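Local coordinates for protein lactate dehydrogenase, adjacent gene encodes predicted malate dehydrogenase (Cryptosporidium parvum, PDB 4ND2) that probably catalyses the NAD-dependent interconversion of (S)-lactate and pyruvate, and binds pyruvate and a dinucleotide cofactor analogue in its active site, at residues I19-G24 / V53-T58; S186-S189 / P194-S197; L124-S129 / N307-V312. All coordinates share one frame; numbering follows the deposited sequence.

Interaction 1 of 3, residues I19-G24 / V53-T58; sequences IAYIVG and VMFGST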
ATOM      1  N   ILE A  19      10.329 -14.350   2.562  1.00 17.20           N
ATOM      2  CA  ILE A  19      10.342 -13.739   1.232  1.00 17.09           C
ATOM      3  C   ILE A  19       9.028 -14.024   0.505  1.00 16.92           C
ATOM      4  O   ILE A  19       8.394 -13.114  -0.029  1.00 16.55           O
ATOM      5  CB  ILE A  19      11.528 -14.236   0.380  1.00 17.07           C
ATOM      6  CG1 ILE A  19      12.844 -13.682   0.937  1.00 17.30           C
ATOM      7  CG2 ILE A  19      11.360 -13.816  -1.074  1.00 17.09           C
ATOM      8  CD1 ILE A  19      14.081 -14.306   0.328  1.00 17.26           C
ATOM      9  N   ALA A  20       8.624 -15.291   0.491  1.00 16.88           N
ATOM     10  CA  ALA A  20       7.380 -15.694  -0.170  1.00 16.80           C
ATOM     11  C   ALA A  20       6.173 -14.952   0.403  1.00 16.69           C
ATOM     12  O   ALA A  20       5.297 -14.505  -0.340  1.00 16.80           O
ATOM     13  CB  ALA A  20       7.186 -17.198  -0.046  1.00 16.94           C
ATOM     14  N   TYR A  21       6.154 -14.826   1.728  1.00 16.64           N
ATOM     15  CA  TYR A  21       5.091 -14.154   2.476  1.00 16.83           C
ATOM     16  C   TYR A  21       4.933 -12.700   2.031  1.00 16.89           C
ATOM     17  O   TYR A  21       3.826 -12.242   1.735  1.00 16.54           O
ATOM     18  CB  TYR A  21       5.454 -14.209   3.967  1.00 16.88           C
ATOM     19  CG  TYR A  21       4.373 -13.914   4.989  1.00 16.91           C
ATOM     20  CD1 TYR A  21       3.046 -14.289   4.789  1.00 17.11           C
ATOM     21  CD2 TYR A  21       4.708 -13.330   6.210  1.00 17.05           C
ATOM     22  CE1 TYR A  21       2.082 -14.046   5.755  1.00 17.04           C
ATOM     23  CE2 TYR A  21       3.752 -13.087   7.181  1.00 17.09           C
ATOM     24  CZ  TYR A  21       2.442 -13.451   6.951  1.00 17.26           C
ATOM     25  OH  TYR A  21       1.497 -13.214   7.925  1.00 17.40           O
ATOM     26  N   ILE A  22       6.055 -11.991   1.977  1.00 17.07           N
ATOM     27  CA  ILE A  22       6.069 -10.562   1.651  1.00 17.50           C
ATOM     28  C   ILE A  22       5.815 -10.316   0.165  1.00 17.40           C
ATOM     29  O   ILE A  22       5.055  -9.412  -0.190  1.00 17.38           O
ATOM     30  CB  ILE A  22       7.405  -9.911   2.081  1.00 17.89           C
ATOM     31  CG1 ILE A  22       7.593 -10.034   3.598  1.00 18.08           C
ATOM     32  CG2 ILE A  22       7.474  -8.449   1.643  1.00 18.24           C
ATOM     33  CD1 ILE A  22       6.481  -9.433   4.427  1.00 18.37           C
ATOM     34  N   VAL A  23       6.449 -11.111  -0.695  1.00 17.35           N
ATOM     35  CA  VAL A  23       6.219 -11.027  -2.139  1.00 17.58           C
ATOM     36  C   VAL A  23       4.734 -11.222  -2.436  1.00 17.84           C
ATOM     37  O   VAL A  23       4.143 -10.459  -3.202  1.00 17.23           O
ATOM     38  CB  VAL A  23       7.047 -12.074  -2.922  1.00 17.66           C
ATOM     39  CG1 VAL A  23       6.559 -12.207  -4.360  1.00 17.52           C
ATOM     40  CG2 VAL A  23       8.529 -11.717  -2.901  1.00 17.78           C
ATOM     41  N   GLY A  24       4.147 -12.252  -1.826  1.00 18.18           N
ATOM     42  CA  GLY A  24       2.722 -12.530  -1.968  1.00 18.46           C
ATOM     43  C   GLY A  24       1.853 -11.399  -1.450  1.00 18.94           C
ATOM     44  O   GLY A  24       0.927 -10.963  -2.131  1.00 18.72           O
ATOM     45  N   VAL A  53      -5.860 -14.095   0.194  1.00 17.97           N
ATOM     46  CA  VAL A  53      -7.181 -13.456   0.200  1.00 17.93           C
ATOM     47  C   VAL A  53      -7.297 -12.402   1.310  1.00 18.07           C
ATOM     48  O   VAL A  53      -7.967 -11.385   1.131  1.00 18.04           O
ATOM     49  CB  VAL A  53      -8.330 -14.491   0.303  1.00 17.99           C
ATOM     50  CG1 VAL A  53      -8.335 -15.189   1.658  1.00 17.94           C
ATOM     51  CG2 VAL A  53      -9.676 -13.829   0.034  1.00 18.04           C
ATOM     52  N   MET A  54      -6.627 -12.632   2.437  1.00 18.17           N
ATOM     53  CA  MET A  54      -6.645 -11.680   3.552  1.00 18.52           C
ATOM     54  C   MET A  54      -5.931 -10.379   3.171  1.00 18.53           C
ATOM     55  O   MET A  54      -6.361  -9.292   3.560  1.00 18.10           O
ATOM     56  CB  MET A  54      -5.985 -12.277   4.799  1.00 18.91           C
ATOM     57  CG  MET A  54      -6.554 -13.612   5.263  1.00 19.10           C
ATOM     58  SD  MET A  54      -5.558 -14.305   6.594  1.00 19.51           S
ATOM     59  CE  MET A  54      -6.346 -15.901   6.814  1.00 19.55           C
ATOM     60  N   PHE A  55      -4.844 -10.506   2.412  1.00 18.77           N
ATOM     61  CA  PHE A  55      -4.075  -9.355   1.928  1.00 18.89           C
ATOM     62  C   PHE A  55      -4.643  -8.746   0.646  1.00 19.04           C
ATOM     63  O   PHE A  55      -4.150  -7.716   0.180  1.00 19.19           O
ATOM     64  CB  PHE A  55      -2.624  -9.765   1.660  1.00 18.74           C
ATOM     65  CG  PHE A  55      -1.864 -10.201   2.883  1.00 18.82           C
ATOM     66  CD1 PHE A  55      -1.881  -9.441   4.048  1.00 18.83           C
ATOM     67  CD2 PHE A  55      -1.082 -11.349   2.853  1.00 18.96           C
ATOM     68  CE1 PHE A  55      -1.162  -9.836   5.163  1.00 18.97           C
ATOM     69  CE2 PHE A  55      -0.362 -11.747   3.966  1.00 18.90           C
ATOM     70  CZ  PHE A  55      -0.401 -10.989   5.121  1.00 18.98           C
ATOM     71  N   GLY A  56      -5.654  -9.385   0.063  1.00 19.02           N
ATOM     72  CA  GLY A  56      -6.220  -8.947  -1.207  1.00 18.99           C
ATOM     73  C   GLY A  56      -5.280  -9.146  -2.386  1.00 19.21           C
ATOM     74  O   GLY A  56      -5.347  -8.400  -3.363  1.00 19.59           O
ATOM     75  N   SER A  57      -4.407 -10.148  -2.297  1.00 18.70           N
ATOM     76  CA  SER A  57      -3.442 -10.452  -3.356  1.00 18.42           C
ATOM     77  C   SER A  57      -3.889 -11.671  -4.151  1.00 18.45           C
ATOM     78  O   SER A  57      -4.475 -12.590  -3.590  1.00 18.25           O
ATOM     79  CB  SER A  57      -2.067 -10.731  -2.746  1.00 18.40           C
ATOM     80  OG  SER A  57      -1.146 -11.187  -3.722  1.00 18.07           O
ATOM     81  N   THR A  58      -3.600 -11.678  -5.451  1.00 18.32           N
ATOM     82  CA  THR A  58      -3.868 -12.841  -6.301  1.00 18.65           C
ATOM     83  C   THR A  58      -2.584 -13.592  -6.673  1.00 18.60           C
ATOM     84  O   THR A  58      -2.598 -14.441  -7.569  1.00 18.24           O
ATOM     85  CB  THR A  58      -4.624 -12.446  -7.590  1.00 18.77           C
ATOM     86  OG1 THR A  58      -3.870 -11.471  -8.315  1.00 19.08           O
ATOM     87  CG2 THR A  58      -5.988 -11.876  -7.259  1.00 18.85           C
TER

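Interaction 2 of 3, residues S186-S189 / P194-S197; sequences SSVS and PLSS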
ATOM      1  N   SER A 186      31.605   9.285   6.628  1.00 26.20           N
ATOM      2  CA  SER A 186      31.865  10.566   5.961  1.00 27.44           C
ATOM      3  C   SER A 186      30.706  11.049   5.084  1.00 28.16           C
ATOM      4  O   SER A 186      30.503  12.256   4.937  1.00 29.73           O
ATOM      5  CB  SER A 186      33.146  10.492   5.124  1.00 27.35           C
ATOM      6  OG  SER A 186      32.969   9.675   3.979  1.00 27.51           O
ATOM      7  N   SER A 187      29.957  10.112   4.506  1.00 28.13           N
ATOM      8  CA  SER A 187      28.845  10.444   3.614  1.00 27.93           C
ATOM      9  C   SER A 187      27.469  10.234   4.257  1.00 26.81           C
ATOM     10  O   SER A 187      26.461  10.169   3.557  1.00 27.12           O
ATOM     11  CB  SER A 187      28.948   9.617   2.334  1.00 28.32           C
ATOM     12  OG  SER A 187      28.917   8.233   2.629  1.00 29.40           O
ATOM     13  N   VAL A 188      27.428  10.127   5.583  1.00 25.43           N
ATOM     14  CA  VAL A 188      26.161  10.064   6.303  1.00 24.78           C
ATOM     15  C   VAL A 188      25.517  11.451   6.322  1.00 24.48           C
ATOM     16  O   VAL A 188      26.203  12.457   6.509  1.00 23.59           O
ATOM     17  CB  VAL A 188      26.357   9.567   7.753  1.00 24.60           C
ATOM     18  CG1 VAL A 188      25.099   9.774   8.586  1.00 24.67           C
ATOM     19  CG2 VAL A 188      26.762   8.099   7.760  1.00 24.57           C
ATOM     20  N   SER A 189      24.205  11.501   6.117  1.00 23.86           N
ATOM     21  CA  SER A 189      23.454  12.737   6.317  1.00 23.92           C
ATOM     22  C   SER A 189      22.063  12.453   6.876  1.00 23.99           C
ATOM     23  O   SER A 189      21.483  11.399   6.615  1.00 23.82           O
ATOM     24  CB  SER A 189      23.368  13.554   5.023  1.00 23.96           C
ATOM     25  OG  SER A 189      22.798  12.810   3.965  1.00 24.49           O
ATOM     26  N   PRO A 194      25.175  16.833   7.578  1.00 24.49           N
ATOM     27  CA  PRO A 194      26.240  15.849   7.800  1.00 24.30           C
ATOM     28  C   PRO A 194      26.587  15.662   9.279  1.00 23.95           C
ATOM     29  O   PRO A 194      26.297  16.534  10.100  1.00 23.62           O
ATOM     30  CB  PRO A 194      27.424  16.442   7.035  1.00 24.58           C
ATOM     31  CG  PRO A 194      27.206  17.913   7.104  1.00 24.73           C
ATOM     32  CD  PRO A 194      25.717  18.119   7.096  1.00 24.75           C
ATOM     33  N   LEU A 195      27.205  14.531   9.612  1.00 23.79           N
ATOM     34  CA  LEU A 195      27.572  14.239  11.002  1.00 23.96           C
ATOM     35  C   LEU A 195      28.520  15.285  11.595  1.00 24.46           C
ATOM     36  O   LEU A 195      28.443  15.585  12.786  1.00 24.13           O
ATOM     37  CB  LEU A 195      28.195  12.842  11.124  1.00 23.66           C
ATOM     38  CG  LEU A 195      27.238  11.655  10.986  1.00 23.35           C
ATOM     39  CD1 LEU A 195      28.023  10.354  10.926  1.00 23.31           C
ATOM     40  CD2 LEU A 195      26.232  11.620  12.128  1.00 23.24           C
ATOM     41  N   SER A 196      29.405  15.835  10.764  1.00 25.51           N
ATOM     42  CA  SER A 196      30.326  16.891  11.199  1.00 26.55           C
ATOM     43  C   SER A 196      29.587  18.090  11.797  1.00 26.92           C
ATOM     44  O   SER A 196      30.059  18.685  12.767  1.00 27.27           O
ATOM     45  CB  SER A 196      31.219  17.348  10.041  1.00 26.76           C
ATOM     46  OG  SER A 196      30.455  17.870   8.968  1.00 27.49           O
ATOM     47  N   SER A 197      28.430  18.433  11.228  1.00 27.01           N
ATOM     48  CA  SER A 197      27.613  19.534  11.749  1.00 26.82           C
ATOM     49  C   SER A 197      26.996  19.179  13.094  1.00 26.28           C
ATOM     50  O   SER A 197      26.996  19.999  14.012  1.00 26.11           O
ATOM     51  CB  SER A 197      26.504  19.921  10.764  1.00 27.31           C
ATOM     52  OG  SER A 197      27.045  20.497   9.590  1.00 28.39           O
TER
HETATM   53  O   HOH W   1      28.593  12.527   7.741  1.00 23.02           O

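Interaction 3 of 3, residues L124-S129 / N307-V312; sequences LDVMVS and NTISKV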
ATOM      1  N   LEU A 124      28.461 -14.404   2.174  1.00 20.70           N
ATOM      2  CA  LEU A 124      27.768 -13.775   1.042  1.00 20.75           C
ATOM      3  C   LEU A 124      28.624 -13.458  -0.190  1.00 20.96           C
ATOM      4  O   LEU A 124      28.344 -13.949  -1.284  1.00 20.65           O
ATOM      5  CB  LEU A 124      27.065 -12.501   1.530  1.00 20.75           C
ATOM      6  CG  LEU A 124      26.115 -11.757   0.585  1.00 20.65           C
ATOM      7  CD1 LEU A 124      26.849 -10.834  -0.382  1.00 20.63           C
ATOM      8  CD2 LEU A 124      25.209 -12.724  -0.162  1.00 20.81           C
ATOM      9  N   ASP A 125      29.651 -12.634  -0.017  1.00 21.47           N
ATOM     10  CA  ASP A 125      30.417 -12.125  -1.164  1.00 21.90           C
ATOM     11  C   ASP A 125      31.135 -13.234  -1.929  1.00 22.33           C
ATOM     12  O   ASP A 125      31.177 -13.218  -3.161  1.00 22.88           O
ATOM     13  CB  ASP A 125      31.420 -11.064  -0.709  1.00 21.86           C
ATOM     14  CG  ASP A 125      30.748  -9.894  -0.028  1.00 21.65           C
ATOM     15  OD1 ASP A 125      30.314  -8.956  -0.728  1.00 21.74           O
ATOM     16  OD2 ASP A 125      30.647  -9.921   1.213  1.00 21.90           O
ATOM     17  N   VAL A 126      31.683 -14.198  -1.197  1.00 22.92           N
ATOM     18  CA  VAL A 126      32.376 -15.331  -1.812  1.00 23.16           C
ATOM     19  C   VAL A 126      31.380 -16.279  -2.485  1.00 22.89           C
ATOM     20  O   VAL A 126      31.662 -16.813  -3.557  1.00 23.02           O
ATOM     21  CB  VAL A 126      33.241 -16.095  -0.785  1.00 23.52           C
ATOM     22  CG1 VAL A 126      33.982 -17.248  -1.452  1.00 23.63           C
ATOM     23  CG2 VAL A 126      34.227 -15.141  -0.123  1.00 24.03           C
ATOM     24  N   MET A 127      30.217 -16.474  -1.865  1.00 22.97           N
ATOM     25  CA  MET A 127      29.167 -17.308  -2.457  1.00 22.99           C
ATOM     26  C   MET A 127      28.646 -16.715  -3.767  1.00 22.85           C
ATOM     27  O   MET A 127      28.407 -17.451  -4.723  1.00 23.07           O
ATOM     28  CB  MET A 127      28.009 -17.519  -1.475  1.00 23.05           C
ATOM     29  CG  MET A 127      28.328 -18.406  -0.275  1.00 23.43           C
ATOM     30  SD  MET A 127      28.788 -20.113  -0.667  1.00 23.59           S
ATOM     31  CE  MET A 127      30.572 -19.988  -0.773  1.00 23.88           C
ATOM     32  N   VAL A 128      28.486 -15.392  -3.814  1.00 22.57           N
ATOM     33  CA  VAL A 128      28.045 -14.706  -5.034  1.00 22.45           C
ATOM     34  C   VAL A 128      29.035 -14.950  -6.171  1.00 22.42           C
ATOM     35  O   VAL A 128      28.642 -15.306  -7.283  1.00 21.70           O
ATOM     36  CB  VAL A 128      27.900 -13.179  -4.833  1.00 22.54           C
ATOM     37  CG1 VAL A 128      27.611 -12.481  -6.158  1.00 22.81           C
ATOM     38  CG2 VAL A 128      26.803 -12.866  -3.829  1.00 22.61           C
ATOM     39  N   SER A 129      30.317 -14.735  -5.876  1.00 22.89           N
ATOM     40  CA  SER A 129      31.392 -14.933  -6.844  1.00 23.49           C
ATOM     41  C   SER A 129      31.432 -16.381  -7.321  1.00 23.43           C
ATOM     42  O   SER A 129      31.556 -16.649  -8.517  1.00 23.69           O
ATOM     43  CB  SER A 129      32.739 -14.561  -6.219  1.00 23.82           C
ATOM     44  OG  SER A 129      33.778 -14.627  -7.176  1.00 24.94           O
ATOM     45  N   ASN A 307      39.350 -11.577  -0.481  1.00 33.72           N
ATOM     46  CA  ASN A 307      40.323 -12.380  -1.225  1.00 34.16           C
ATOM     47  C   ASN A 307      40.853 -13.567  -0.421  1.00 34.03           C
ATOM     48  O   ASN A 307      41.084 -14.639  -0.979  1.00 34.15           O
ATOM     49  CB  ASN A 307      41.496 -11.513  -1.696  1.00 34.56           C
ATOM     50  CG  ASN A 307      41.117 -10.575  -2.828  1.00 34.92           C
ATOM     51  OD1 ASN A 307      40.261 -10.891  -3.655  1.00 35.66           O
ATOM     52  ND2 ASN A 307      41.767  -9.419  -2.882  1.00 35.35           N
ATOM     53  N   THR A 308      41.044 -13.375   0.881  1.00 34.55           N
ATOM     54  CA  THR A 308      41.543 -14.438   1.752  1.00 35.15           C
ATOM     55  C   THR A 308      40.576 -15.626   1.801  1.00 35.51           C
ATOM     56  O   THR A 308      40.985 -16.772   1.613  1.00 34.98           O
ATOM     57  CB  THR A 308      41.800 -13.916   3.180  1.00 35.33           C
ATOM     58  OG1 THR A 308      42.779 -12.871   3.136  1.00 35.53           O
ATOM     59  CG2 THR A 308      42.299 -15.032   4.094  1.00 35.71           C
ATOM     60  N   ILE A 309      39.297 -15.347   2.040  1.00 35.56           N
ATOM     61  CA  ILE A 309      38.281 -16.399   2.120  1.00 35.83           C
ATOM     62  C   ILE A 309      38.068 -17.038   0.748  1.00 36.17           C
ATOM     63  O   ILE A 309      37.825 -18.243   0.648  1.00 35.68           O
ATOM     64  CB  ILE A 309      36.947 -15.862   2.684  1.00 36.04           C
ATOM     65  CG1 ILE A 309      37.150 -15.348   4.113  1.00 36.16           C
ATOM     66  CG2 ILE A 309      35.878 -16.951   2.693  1.00 35.96           C
ATOM     67  CD1 ILE A 309      35.991 -14.535   4.646  1.00 36.57           C
ATOM     68  N   SER A 310      38.168 -16.226  -0.301  1.00 36.21           N
ATOM     69  CA  SER A 310      38.066 -16.712  -1.673  1.00 37.20           C
ATOM     70  C   SER A 310      39.183 -17.706  -2.015  1.00 37.96           C
ATOM     71  O   SER A 310      38.952 -18.691  -2.718  1.00 36.91           O
ATOM     72  CB  SER A 310      38.099 -15.534  -2.649  1.00 37.56           C
ATOM     73  OG  SER A 310      37.953 -15.971  -3.986  1.00 38.40           O
ATOM     74  N   LYS A 311      40.390 -17.442  -1.516  1.00 38.96           N
ATOM     75  CA  LYS A 311      41.535 -18.326  -1.757  1.00 39.97           C
ATOM     76  C   LYS A 311      41.428 -19.630  -0.965  1.00 39.08           C
ATOM     77  O   LYS A 311      41.858 -20.684  -1.437  1.00 38.70           O
ATOM     78  CB  LYS A 311      42.848 -17.605  -1.442  1.00 41.47           C
ATOM     79  CG  LYS A 311      43.221 -16.567  -2.490  1.00 43.07           C
ATOM     80  CD  LYS A 311      44.235 -15.562  -1.968  1.00 44.36           C
ATOM     81  CE  LYS A 311      44.501 -14.471  -2.993  1.00 45.10           C
ATOM     82  NZ  LYS A 311      45.277 -13.340  -2.415  1.00 45.91           N
ATOM     83  N   VAL A 312      40.851 -19.552   0.233  1.00 38.61           N
ATOM     84  CA  VAL A 312      40.545 -20.743   1.026  1.00 38.64           C
ATOM     85  C   VAL A 312      39.590 -21.659   0.250  1.00 39.09           C
ATOM     86  O   VAL A 312      39.761 -22.880   0.246  1.00 38.92           O
ATOM     87  CB  VAL A 312      39.930 -20.376   2.398  1.00 38.24           C
ATOM     88  CG1 VAL A 312      39.388 -21.610   3.112  1.00 38.01           C
ATOM     89  CG2 VAL A 312      40.955 -19.668   3.276  1.00 38.16           C
TER

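Interaction 1 of 3, residues I19-G24 / V53-T58
Ser57 and Gly24 make the tight part of this contact. Ser57 OG donates a hydrogen bond to the backbone O of Gly24, a short one with 2.6 Å between Ser57 OG and Gly24 O. The hydroxyl meets the carbonyl nearly head-on, at a C=O...OG angle of 154°, and only slightly out of the carbonyl plane. OG sits anti to the serine N (chi1 173°), which carries it across toward helix 14-26. Its CB follows closely, with Ser57 CB 3.1 Å from Gly24 O. Ser57 OG is also hydrogen-bonded to Ser59 N, so two bonds fix the rotation of the hydroxyl. Asn27 and Met52 pack against the same serine.

Both helices belong to the Rossmann-type NAD-binding domain. Helix 14-26 follows the first strand of its parallel sheet and carries near its start Gly16, the last glycine of the predicted NAD-binding glycine-rich motif. The contact is made near its other end, away from the cofactor. Helix 40-55 closes with a Schellman motif. Gly56 is its C-prime residue with positive phi, Ser57 N bonds to Met52 O, and Gly56 N bonds weakly to Val53 O. This turn delivers Ser57 to Gly24.

The ring side is looser. Tyr21 and Phe55 form an offset edge-to-face pair, with the edge of Phe55 toward the face of Tyr21. Their planes stand at 62°, and their centroids are 5.8 Å apart. Tyr21 CE1 lies near the plane of the Phe55 ring, 3.8 Å from Phe55 CE2. Phe55 CZ lies 4.0 Å from Tyr21 CE1. A neighbouring subunit adds to this side: its Phe234 ring meets Tyr21, and its Ala238 packs on Phe55. Phe55 stays partly exposed, and Gly56 beside it is exposed to solvent.

Interaction 2 of 3, residues S186-S189 / P194-S197
Pro194 meets the first segment through its backbone. Its CA lies against the carbonyl of Val188, with Pro194 CA 3.6 Å from Val188 O. Next to it, Pro194 CA comes to 4.4 Å from Ser189 CA. The chain turns back here, and the short strands 189-190 and 193-194 pair only loosely. They lie at one side of an antiparallel sheet in the alpha/beta C-terminal domain, and backbone hydrogen bonds between Ser189 and Ser170 join strand 189-190 to strand 169-174. Pro194 is also the N-cap residue of helix 195-200, so the chain passes straight into a helix.

Leu195 makes the side-chain contact, with Val188. Its CG is anti to its own carbonyl carbon (chi1 -73°), and the end of the side chain reaches the flank of Val188. Leu195 CD1 touches Val188 CB at 3.7 Å. Leu195 CG lies equally near Val188 CG1, also at 3.7 Å. The two side chains cross at a slant. Ala171, Phe154 and Ile158 pack around the same valine, so the pair extends the buried apolar layer.

A water joins the two backbones. Its oxygen lies 3.1 Å from Leu195 N, which donates to it, and 2.7 Å from Val188 O, one of several acceptors that compete for its protons.

Ser197 N is weakly hydrogen-bonded to Pro194 O, and the Ser197 side chain packs on Asp290 of a neighbouring subunit.

The chemistry divides in two: apolar packing joins the side chains, and one water joins the backbones. Leu195 N lies in the first helical turn, and the water gives it an acceptor, linking the helix start to the carbonyl of Val188.

Interaction 3 of 3, residues L124-S129 / N307-V312
Val126 carries most of this contact and meets Ile309 and Ser310 across two helices. With its CG1 anti to the backbone N (chi1 -179°), it splays both methyls toward helix 293-314. CG2 points at the side chain of Ile309, and Val126 CG2 comes to 3.7 Å from Ile309 CG2. The same methyl, Val126 CG2, lies 4.0 Å from Ile309 CB. The other branch rests on backbone, with Val126 CG1 4.1 Å from Ser310 CA. Ser310 thus takes part mainly through its main chain. The helices are close here, with 5.9 Å between Val126 CA and Ser310 CA.

Helix 124-135 belongs to the NAD-binding domain and helix 293-314 to the C-terminal domain, so the contact joins the two. The active site is near. Asp125 OD2 is hydrogen-bonded to the backbone N of His177, the predicted proton acceptor, and Leu124 touches the bound cofactor analogue. Ile309 also packs on Ser91, next to the pyruvate-binding Arg90.

The two domains meet here by methyl packing, with no direct polar bond between the segments. The contact therefore rests on fit of shape rather than on a directed bond.

The three contacts share no helix or strand, and none touches another. Interaction 1 is the most buried. It stays within the NAD-binding domain and combines a direct hydrogen bond with an aromatic pair at a subunit boundary. Interaction 2 is partly buried and lies in the C-terminal domain, far from the annotated sites. It is a short-range contact along the chain and uses one water with aliphatic packing. Interaction 3 spans the longest chain separation and joins the two domains near the active site by apolar packing. Its loop encloses interaction 2. Interactions 1 and 3 lie on opposite sides of the chain's centre, with nearest atoms about 11 Å apart.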